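Local coordinates for CheC domain protein (Shewanella loihica PV-4, PDB 3IIC) that is of the CheX family of the CheC-like superfamily and is probably a chemotaxis phosphatase that acts on a phosphorylated response regulator, at residues Ile60-Thr65 and Gly145-Glu150; Thr20-Glu25 and Leu68-Lys73; Pro9-Leu14 and Ile149-Glu154. All coordinates share one frame; numbering follows the deposited sequence.

Contacts 1 and 3 meet on strand 147-154: its first half pairs with strand 54-62 in contact 1, while Ile149 and Ile151 receive helix 4-22 in contact 3. Their centres lie about 14 Å apart, and Ile60 touches Leu14 between them. Contact 2 ties the end of helix 4-22 to helix 64-75, its centre about 13 Å from that of contact 1 and about 20 Å from that of contact 3; Phe62 and Ile70 join it to contact 1. Along the chain both segments of contact 2 fall between those of contact 3, and they interleave with those of contact 1. Contact 1 builds strand 147-154 into the antiparallel sheet, and contact 3 lays helix 4-22 on it.

Contact 1 (Ile60-Thr65 and Gly145-Glu150); sequences ITFEET and GTAYIE
Glu63 reaches across to Gly145 and Thr146, where strand 54-62 gives way to helix 64-75. Its CG lies anti to the carbonyl carbon (chi1 -68°) and the chain runs on extended, which brings OE1 to 2.9 Å from the backbone N of Thr146. The N-H meets OE1 from well above the carboxylate plane. In return, Glu63 N donates to Thr146 O at 3.2 Å, so that backbone and side chain of one residue both hold Thr146. Gly145 comes close, its CA 3.3 Å from Glu63 OE1; a CB there would collide with that oxygen. An alanine in place of Glu63 would probably leave the Thr146 N-H without its carboxylate partner and the turn at Gly145 freer to shift.

Further along, Thr61 and Tyr148 form a hydrogen-bonded antiparallel pair; theirs are the two central strands of the antiparallel sheet, 147-154 lying between 134-141 and 54-62. Both bonds are short and nearly straight: Thr61 N to Tyr148 O is 2.8 Å, with 171° at the hydrogen. On this face the Tyr148 ring leans over its own strand, one face covered near the rim by Thr146 CG2. Thr61 OG1 turns to Ser44 OG on the next strand and to a water 2.7 Å away, which also bonds weakly to Tyr148 O.

The opposite face carries Ile60, Phe62, Ala147 and Ile149. Ile60 and Ile149 lie side by side, CG1 to CG1 4.0 Å, and Phe62 sets CD2 3.9 Å from Ala147 CB. Helix 84-107 meets this face through Leu93, against Ile60 and Phe62.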
loop_
_atom_site.group_PDB
_atom_site.type_symbol
_atom_site.label_atom_id
_atom_site.label_comp_id
_atom_site.label_asym_id
_atom_site.label_seq_id
_atom_site.Cartn_x
_atom_site.Cartn_y
_atom_site.Cartn_z
ATOM N N ILE A 60 -8.572 0.609 1.991
ATOM C CA ILE A 60 -9.716 0.392 2.882
ATOM C C ILE A 60 -9.077 0.170 4.273
ATOM O O ILE A 60 -8.342 -0.795 4.455
ATOM C CB ILE A 60 -10.586 -0.851 2.520
ATOM C CG1 ILE A 60 -11.082 -0.829 1.044
ATOM C CG2 ILE A 60 -11.741 -0.924 3.494
ATOM C CD1 ILE A 60 -11.803 -2.127 0.583
ATOM N N THR A 61 -9.375 1.070 5.211
ATOM C CA THR A 61 -8.819 1.074 6.558
ATOM C C THR A 61 -9.923 0.814 7.576
ATOM O O THR A 61 -11.005 1.398 7.465
ATOM C CB THR A 61 -8.195 2.458 6.841
ATOM O OG1 THR A 61 -7.116 2.656 5.926
ATOM C CG2 THR A 61 -7.676 2.566 8.269
ATOM N N PHE A 62 -9.630 -0.046 8.559
ATOM C CA PHE A 62 -10.552 -0.374 9.666
ATOM C C PHE A 62 -9.981 -0.032 11.021
ATOM O O PHE A 62 -8.786 -0.203 11.253
ATOM C CB PHE A 62 -10.832 -1.874 9.705
ATOM C CG PHE A 62 -11.535 -2.391 8.505
ATOM C CD1 PHE A 62 -10.808 -2.796 7.378
ATOM C CD2 PHE A 62 -12.920 -2.455 8.472
ATOM C CE1 PHE A 62 -11.471 -3.290 6.241
ATOM C CE2 PHE A 62 -13.595 -2.935 7.335
ATOM C CZ PHE A 62 -12.878 -3.349 6.228
ATOM N N GLU A 63 -10.855 0.437 11.924
ATOM C CA GLU A 63 -10.523 0.560 13.366
ATOM C C GLU A 63 -10.522 -0.887 13.878
ATOM O O GLU A 63 -11.248 -1.728 13.338
ATOM C CB GLU A 63 -11.545 1.430 14.127
ATOM C CG GLU A 63 -11.466 2.905 13.707
ATOM C CD GLU A 63 -12.456 3.819 14.426
ATOM O OE1 GLU A 63 -13.552 3.380 14.846
ATOM O OE2 GLU A 63 -12.138 5.011 14.533
ATOM N N GLU A 64 -9.671 -1.194 14.857
ATOM C CA GLU A 64 -9.569 -2.556 15.376
ATOM C C GLU A 64 -10.921 -3.159 15.810
ATOM O O GLU A 64 -11.233 -4.277 15.426
ATOM C CB GLU A 64 -8.543 -2.642 16.537
ATOM C CG GLU A 64 -8.461 -4.058 17.149
ATOM C CD GLU A 64 -7.332 -4.249 18.138
ATOM O OE1 GLU A 64 -7.610 -4.770 19.224
ATOM O OE2 GLU A 64 -6.180 -3.909 17.843
ATOM N N THR A 65 -11.716 -2.428 16.592
ATOM C CA THR A 65 -13.004 -2.950 17.103
ATOM C C THR A 65 -13.961 -3.373 15.979
ATOM O O THR A 65 -14.664 -4.361 16.116
ATOM C CB THR A 65 -13.730 -1.955 18.047
ATOM O OG1 THR A 65 -13.863 -0.706 17.368
ATOM C CG2 THR A 65 -12.967 -1.741 19.365
ATOM N N GLY A 145 -17.401 0.715 15.296
ATOM C CA GLY A 145 -16.301 1.550 14.813
ATOM C C GLY A 145 -16.454 1.930 13.347
ATOM O O GLY A 145 -17.437 1.581 12.696
ATOM N N THR A 146 -15.411 2.576 12.823
ATOM C CA THR A 146 -15.408 3.221 11.503
ATOM C C THR A 146 -14.449 2.580 10.506
ATOM O O THR A 146 -13.349 2.152 10.879
ATOM C CB THR A 146 -15.016 4.724 11.699
ATOM O OG1 THR A 146 -15.915 5.336 12.628
ATOM C CG2 THR A 146 -15.029 5.520 10.381
ATOM N N ALA A 147 -14.890 2.468 9.249
ATOM C CA ALA A 147 -14.027 2.038 8.146
ATOM C C ALA A 147 -13.881 3.262 7.254
ATOM O O ALA A 147 -14.765 4.116 7.218
ATOM C CB ALA A 147 -14.590 0.850 7.365
ATOM N N TYR A 148 -12.739 3.367 6.580
ATOM C CA TYR A 148 -12.469 4.448 5.605
ATOM C C TYR A 148 -12.051 3.836 4.292
ATOM O O TYR A 148 -11.208 2.931 4.305
ATOM C CB TYR A 148 -11.328 5.342 6.057
ATOM C CG TYR A 148 -11.622 6.090 7.305
ATOM C CD1 TYR A 148 -12.324 7.308 7.268
ATOM C CD2 TYR A 148 -11.192 5.597 8.546
ATOM C CE1 TYR A 148 -12.589 8.015 8.446
ATOM C CE2 TYR A 148 -11.431 6.299 9.712
ATOM C CZ TYR A 148 -12.136 7.497 9.657
ATOM O OH TYR A 148 -12.381 8.139 10.816
ATOM N N ILE A 149 -12.619 4.307 3.175
ATOM C CA ILE A 149 -12.176 3.885 1.849
ATOM C C ILE A 149 -11.658 5.115 1.139
ATOM O O ILE A 149 -12.350 6.132 1.097
ATOM C CB ILE A 149 -13.270 3.156 1.031
ATOM C CG1 ILE A 149 -12.692 2.541 -0.243
ATOM C CG2 ILE A 149 -14.470 4.105 0.659
ATOM C CD1 ILE A 149 -13.667 1.544 -0.862
ATOM N N GLU A 150 -10.428 5.037 0.606
ATOM C CA GLU A 150 -9.853 6.092 -0.220
ATOM C C GLU A 150 -9.628 5.575 -1.646
ATOM O O GLU A 150 -9.026 4.515 -1.837
ATOM C CB GLU A 150 -8.574 6.678 0.377
ATOM C CG GLU A 150 -7.860 7.716 -0.520
ATOM C CD GLU A 150 -6.771 8.532 0.175
ATOM O OE1 GLU A 150 -6.391 8.252 1.346
ATOM O OE2 GLU A 150 -6.264 9.457 -0.490
HETATM O O HOH W 1 -8.040 3.878 3.657
#

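Contact 2 (Thr20-Glu25 and Leu68-Lys73); sequences TMANME and LEIMNK. With EDO (1,2-ethanediol), chain C.
Met24, a selenomethionine, lays its methyl against Ile70 where the chain has just left helix 4-22. CE comes to 3.5 Å from Ile70 CG1, and the two side chains cross at about a right angle. The chain starts with CG anti to the backbone N and then bends at both chi2 (74°) and chi3 (71°), which curls the methyl back over helix 64-75. There it also meets two flanking aliphatic groups, Glu69 CG at 3.9 Å and Lys73 CE at 3.8 Å, so that one methyl rests on three residues of a single helical face.

Ala22 makes the second point of contact. Its CB sits 3.9 Å from Ile70 CG2, and the other branch of this isoleucine serves Met24. Lys73 CB lies 4.1 Å from the same Ala22 CB, while Lys73 CD runs 3.6 Å from Ala22 O. The contact is made mostly by carbon atoms; no hydrogen bond crosses between the two segments.

What holds the lysine in place lies one turn back on its own helix. Lys73 NZ forms a salt bridge with Glu69 OE2 at 2.9 Å, using the anti lone pair of that oxygen, and a weak bond to Tyr144 OH. Asn72 ND2 donates a longer bond, 3.3 Å, to Glu69 OE1 from above the carboxylate plane; with both oxygens held, the carboxylate is probably restrained from turning. Farther out, Leu18 covers Ile70, Met74 adjoins Ala22 and Leu66 backs Met24.

Asn23, the first residue to depart from helical backbone angles and with positive phi (53°), turns the chain between Ala22 and Met24; a helix C-terminus and the chain leaving it are packed on a second helix, 64-75, in this CheX-family fold.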
loop_
_atom_site.group_PDB
_atom_site.type_symbol
_atom_site.label_atom_id
_atom_site.label_comp_id
_atom_site.label_asym_id
_atom_site.label_seq_id
_atom_site.Cartn_x
_atom_site.Cartn_y
_atom_site.Cartn_z
ATOM N N THR A 20 -22.201 -9.510 2.235
ATOM C CA THR A 20 -21.973 -10.906 1.814
ATOM C C THR A 20 -21.156 -11.694 2.855
ATOM O O THR A 20 -21.462 -12.851 3.198
ATOM C CB THR A 20 -21.194 -10.947 0.448
ATOM O OG1 THR A 20 -21.947 -10.254 -0.548
ATOM C CG2 THR A 20 -20.945 -12.367 -0.049
HETATM N N MSE A 21 -20.095 -11.043 3.318
HETATM C CA MSE A 21 -19.180 -11.626 4.294
HETATM C C MSE A 21 -19.729 -11.820 5.701
HETATM O O MSE A 21 -19.645 -12.901 6.232
HETATM C CB MSE A 21 -17.920 -10.777 4.403
HETATM C CG MSE A 21 -16.944 -10.963 3.294
HETATM SE SE MSE A 21 -15.354 -9.880 3.637
HETATM C CE MSE A 21 -14.372 -10.486 2.109
ATOM N N ALA A 22 -20.281 -10.761 6.280
ATOM C CA ALA A 22 -20.683 -10.732 7.693
ATOM C C ALA A 22 -22.020 -10.084 8.014
ATOM O O ALA A 22 -22.292 -9.823 9.203
ATOM C CB ALA A 22 -19.593 -10.008 8.474
ATOM N N ASN A 23 -22.850 -9.836 6.990
ATOM C CA ASN A 23 -24.133 -9.156 7.140
ATOM C C ASN A 23 -23.998 -7.811 7.883
ATOM O O ASN A 23 -24.837 -7.430 8.683
ATOM C CB ASN A 23 -25.120 -10.109 7.837
ATOM C CG ASN A 23 -26.558 -9.712 7.651
ATOM O OD1 ASN A 23 -26.904 -8.906 6.784
ATOM N ND2 ASN A 23 -27.417 -10.280 8.479
HETATM N N MSE A 24 -22.925 -7.100 7.579
HETATM C CA MSE A 24 -22.526 -5.861 8.263
HETATM C C MSE A 24 -22.923 -4.700 7.348
HETATM O O MSE A 24 -22.482 -4.636 6.193
HETATM C CB MSE A 24 -20.997 -5.933 8.496
HETATM C CG MSE A 24 -20.276 -4.727 9.129
HETATM SE SE MSE A 24 -20.606 -4.534 11.027
HETATM C CE MSE A 24 -19.573 -6.057 11.647
ATOM N N GLU A 25 -23.792 -3.825 7.844
ATOM C CA GLU A 25 -24.201 -2.605 7.149
ATOM C C GLU A 25 -23.534 -1.423 7.869
ATOM O O GLU A 25 -23.702 -1.252 9.059
ATOM C CB GLU A 25 -25.725 -2.467 7.135
ATOM C CG GLU A 25 -26.361 -3.515 6.192
ATOM C CD GLU A 25 -27.876 -3.561 6.203
ATOM O OE1 GLU A 25 -28.552 -2.580 6.638
ATOM O OE2 GLU A 25 -28.385 -4.612 5.749
ATOM N N LEU A 68 -12.471 -6.692 14.123
ATOM C CA LEU A 68 -12.632 -7.838 15.041
ATOM C C LEU A 68 -14.118 -8.249 15.190
ATOM O O LEU A 68 -14.395 -9.419 15.352
ATOM C CB LEU A 68 -11.907 -7.611 16.400
ATOM C CG LEU A 68 -10.374 -7.365 16.320
ATOM C CD1 LEU A 68 -9.693 -7.297 17.724
ATOM C CD2 LEU A 68 -9.694 -8.435 15.470
ATOM N N GLU A 69 -15.059 -7.302 15.121
ATOM C CA GLU A 69 -16.494 -7.643 15.135
ATOM C C GLU A 69 -16.912 -8.336 13.825
ATOM O O GLU A 69 -17.716 -9.294 13.850
ATOM C CB GLU A 69 -17.378 -6.418 15.375
ATOM C CG GLU A 69 -18.897 -6.769 15.454
ATOM C CD GLU A 69 -19.272 -7.727 16.586
ATOM O OE1 GLU A 69 -18.499 -7.854 17.558
ATOM O OE2 GLU A 69 -20.352 -8.350 16.493
ATOM N N ILE A 70 -16.398 -7.836 12.690
ATOM C CA ILE A 70 -16.617 -8.477 11.397
ATOM C C ILE A 70 -16.197 -9.962 11.527
ATOM O O ILE A 70 -16.985 -10.847 11.202
ATOM C CB ILE A 70 -15.885 -7.758 10.205
ATOM C CG1 ILE A 70 -16.558 -6.417 9.880
ATOM C CG2 ILE A 70 -15.950 -8.644 8.945
ATOM C CD1 ILE A 70 -15.810 -5.496 8.862
HETATM N N MSE A 71 -14.982 -10.203 12.038
HETATM C CA MSE A 71 -14.466 -11.572 12.326
HETATM C C MSE A 71 -15.418 -12.369 13.245
HETATM O O MSE A 71 -15.713 -13.534 12.984
HETATM C CB MSE A 71 -13.093 -11.515 13.006
HETATM C CG MSE A 71 -11.938 -10.915 12.186
HETATM SE SE MSE A 71 -11.220 -12.129 10.951
HETATM C CE MSE A 71 -10.765 -13.620 12.185
ATOM N N ASN A 72 -15.907 -11.707 14.294
ATOM C CA ASN A 72 -16.831 -12.301 15.267
ATOM C C ASN A 72 -18.175 -12.741 14.649
ATOM O O ASN A 72 -18.683 -13.800 14.994
ATOM C CB ASN A 72 -17.053 -11.307 16.431
ATOM C CG ASN A 72 -17.865 -11.885 17.575
ATOM O OD1 ASN A 72 -17.684 -13.029 17.968
ATOM N ND2 ASN A 72 -18.747 -11.071 18.132
ATOM N N LYS A 73 -18.720 -11.924 13.745
ATOM C CA LYS A 73 -19.973 -12.231 13.031
ATOM C C LYS A 73 -19.860 -13.421 12.065
ATOM O O LYS A 73 -20.822 -14.147 11.879
ATOM C CB LYS A 73 -20.537 -10.985 12.316
ATOM C CG LYS A 73 -21.074 -9.931 13.289
ATOM C CD LYS A 73 -21.990 -8.906 12.631
ATOM C CE LYS A 73 -22.375 -7.781 13.624
ATOM N NZ LYS A 73 -22.876 -8.232 14.979
HETATM C C1 EDO C . -18.436 -15.862 2.745
HETATM O O1 EDO C . -17.925 -14.521 2.713
HETATM C C2 EDO C . -19.953 -15.907 2.884
HETATM O O2 EDO C . -20.418 -15.132 3.990
#

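Contact 3 (Pro9-Leu14 and Ile149-Glu154); sequences PFLDSL and IEICFE
Leu11 pushes its CD2 methyl between Ile149 and Ile151, the two isoleucines that point from strand 147-154 toward helix 4-22. That one methyl fills the notch between them: it lies 3.6 Å from Ile149 CG2 and 4.0 Å from Ile151 CD1. One turn of helix separates the other two bumps. Leu14 comes tip to tip with Ile149, its CD2 4.0 Å from both Ile149 CB and Ile149 CD1. Phe10 takes the far side, where its CB meets Ile151 CG1 at 3.9 Å.

The Phe10 ring, swung beside the backbone N (chi1 -67°), turns one face to Ile151, whose CG2 stands 4.1 Å above the ring plane and toward the rim. Ile151 thus splits its branches: CG2 over the ring, CG1 against Phe10 CB, and CD1 lodged between Phe10 CB and the CD2 methyl of Leu11. Its chi2 of 98°, away from the staggered values, sets CD1 there.

This is helix-on-sheet packing: over residues 9-14 and 149-154 the helix runs roughly antiparallel to the strand (153°), the axes coming within 10.0 Å, a spacing filled by one layer of interlocked aliphatic and aromatic side chains. The layer continues past the strand: Phe10 also rests on Leu58 of strand 54-62 and on Ala101 and Leu105 of helix 84-107, while Leu14 touches Val97 of that same helix.

Within the helix, Ser13 OG donates to Pro9 O at 2.8 Å, and Ser13 N reaches the same oxygen from the opposite face of its plane. Phe6, a turn earlier, meets the Phe10 ring and stands edge-to-face with Phe153.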
loop_
_atom_site.group_PDB
_atom_site.type_symbol
_atom_site.label_atom_id
_atom_site.label_comp_id
_atom_site.label_asym_id
_atom_site.label_seq_id
_atom_site.Cartn_x
_atom_site.Cartn_y
_atom_site.Cartn_z
ATOM N N PRO A 9 -19.144 2.694 -8.038
ATOM C CA PRO A 9 -18.883 1.244 -8.077
ATOM C C PRO A 9 -17.968 0.736 -6.939
ATOM O O PRO A 9 -18.222 -0.329 -6.410
ATOM C CB PRO A 9 -18.237 1.046 -9.445
ATOM C CG PRO A 9 -18.944 2.073 -10.294
ATOM C CD PRO A 9 -19.144 3.267 -9.403
ATOM N N PHE A 10 -16.953 1.513 -6.564
ATOM C CA PHE A 10 -16.075 1.162 -5.432
ATOM C C PHE A 10 -16.833 1.216 -4.102
ATOM O O PHE A 10 -16.685 0.330 -3.281
ATOM C CB PHE A 10 -14.841 2.069 -5.364
ATOM C CG PHE A 10 -13.895 1.894 -6.517
ATOM C CD1 PHE A 10 -12.987 0.825 -6.546
ATOM C CD2 PHE A 10 -13.908 2.791 -7.589
ATOM C CE1 PHE A 10 -12.115 0.657 -7.620
ATOM C CE2 PHE A 10 -13.031 2.643 -8.654
ATOM C CZ PHE A 10 -12.136 1.574 -8.691
ATOM N N LEU A 11 -17.664 2.241 -3.922
ATOM C CA LEU A 11 -18.461 2.414 -2.680
ATOM C C LEU A 11 -19.524 1.302 -2.517
ATOM O O LEU A 11 -19.652 0.704 -1.442
ATOM C CB LEU A 11 -19.108 3.814 -2.635
ATOM C CG LEU A 11 -18.163 5.037 -2.728
ATOM C CD1 LEU A 11 -18.955 6.321 -2.453
ATOM C CD2 LEU A 11 -16.915 4.952 -1.785
ATOM N N ASP A 12 -20.253 1.034 -3.600
ATOM C CA ASP A 12 -21.252 -0.032 -3.642
ATOM C C ASP A 12 -20.648 -1.440 -3.355
ATOM O O ASP A 12 -21.286 -2.240 -2.700
ATOM C CB ASP A 12 -21.925 -0.098 -5.013
ATOM C CG ASP A 12 -22.791 1.132 -5.356
ATOM O OD1 ASP A 12 -23.221 1.919 -4.477
ATOM O OD2 ASP A 12 -23.056 1.275 -6.569
ATOM N N SER A 13 -19.455 -1.725 -3.888
ATOM C CA SER A 13 -18.783 -3.023 -3.712
ATOM C C SER A 13 -18.389 -3.235 -2.275
ATOM O O SER A 13 -18.488 -4.357 -1.800
ATOM C CB SER A 13 -17.519 -3.177 -4.567
ATOM O OG SER A 13 -17.812 -3.026 -5.921
ATOM N N LEU A 14 -17.892 -2.166 -1.635
ATOM C CA LEU A 14 -17.576 -2.161 -0.232
ATOM C C LEU A 14 -18.795 -2.591 0.605
ATOM O O LEU A 14 -18.681 -3.522 1.385
ATOM C CB LEU A 14 -17.046 -0.808 0.238
ATOM C CG LEU A 14 -16.625 -0.738 1.724
ATOM C CD1 LEU A 14 -15.547 -1.762 2.025
ATOM C CD2 LEU A 14 -16.172 0.687 2.120
ATOM N N ILE A 149 -12.619 4.307 3.175
ATOM C CA ILE A 149 -12.176 3.885 1.849
ATOM C C ILE A 149 -11.658 5.115 1.139
ATOM O O ILE A 149 -12.350 6.132 1.097
ATOM C CB ILE A 149 -13.270 3.156 1.031
ATOM C CG1 ILE A 149 -12.692 2.541 -0.243
ATOM C CG2 ILE A 149 -14.470 4.105 0.659
ATOM C CD1 ILE A 149 -13.667 1.544 -0.862
ATOM N N GLU A 150 -10.428 5.037 0.606
ATOM C CA GLU A 150 -9.853 6.092 -0.220
ATOM C C GLU A 150 -9.628 5.575 -1.646
ATOM O O GLU A 150 -9.026 4.515 -1.837
ATOM C CB GLU A 150 -8.574 6.678 0.377
ATOM C CG GLU A 150 -7.860 7.716 -0.520
ATOM C CD GLU A 150 -6.771 8.532 0.175
ATOM O OE1 GLU A 150 -6.391 8.252 1.346
ATOM O OE2 GLU A 150 -6.264 9.457 -0.490
ATOM N N ILE A 151 -10.148 6.312 -2.629
ATOM C CA ILE A 151 -9.942 6.021 -4.060
ATOM C C ILE A 151 -9.218 7.219 -4.678
ATOM O O ILE A 151 -9.624 8.364 -4.500
ATOM C CB ILE A 151 -11.278 5.764 -4.872
ATOM C CG1 ILE A 151 -12.146 4.662 -4.205
ATOM C CG2 ILE A 151 -10.947 5.421 -6.370
ATOM C CD1 ILE A 151 -13.280 5.173 -3.324
ATOM N N CYS A 152 -8.157 6.936 -5.423
ATOM C CA CYS A 152 -7.352 7.964 -6.078
ATOM C C CYS A 152 -7.048 7.518 -7.514
ATOM O O CYS A 152 -6.698 6.357 -7.746
ATOM C CB CYS A 152 -6.094 8.148 -5.251
ATOM S SG CYS A 152 -5.036 9.376 -5.849
ATOM N N PHE A 153 -7.221 8.415 -8.475
ATOM C CA PHE A 153 -7.026 8.068 -9.896
ATOM C C PHE A 153 -6.601 9.281 -10.716
ATOM O O PHE A 153 -7.054 10.375 -10.442
ATOM C CB PHE A 153 -8.332 7.463 -10.449
ATOM C CG PHE A 153 -8.127 6.161 -11.188
ATOM C CD1 PHE A 153 -7.823 6.145 -12.561
ATOM C CD2 PHE A 153 -8.212 4.946 -10.496
ATOM C CE1 PHE A 153 -7.610 4.927 -13.235
ATOM C CE2 PHE A 153 -7.988 3.713 -11.155
ATOM C CZ PHE A 153 -7.694 3.705 -12.536
ATOM N N GLU A 154 -5.705 9.074 -11.683
ATOM C CA GLU A 154 -5.229 10.123 -12.606
ATOM C C GLU A 154 -5.149 9.557 -14.026
ATOM O O GLU A 154 -4.654 8.442 -14.211
ATOM C CB GLU A 154 -3.851 10.652 -12.188
ATOM C CG GLU A 154 -2.752 9.601 -12.009
ATOM C CD GLU A 154 -1.340 10.189 -11.986
ATOM O OE1 GLU A 154 -0.505 9.731 -12.806
ATOM O OE2 GLU A 154 -1.063 11.102 -11.158
#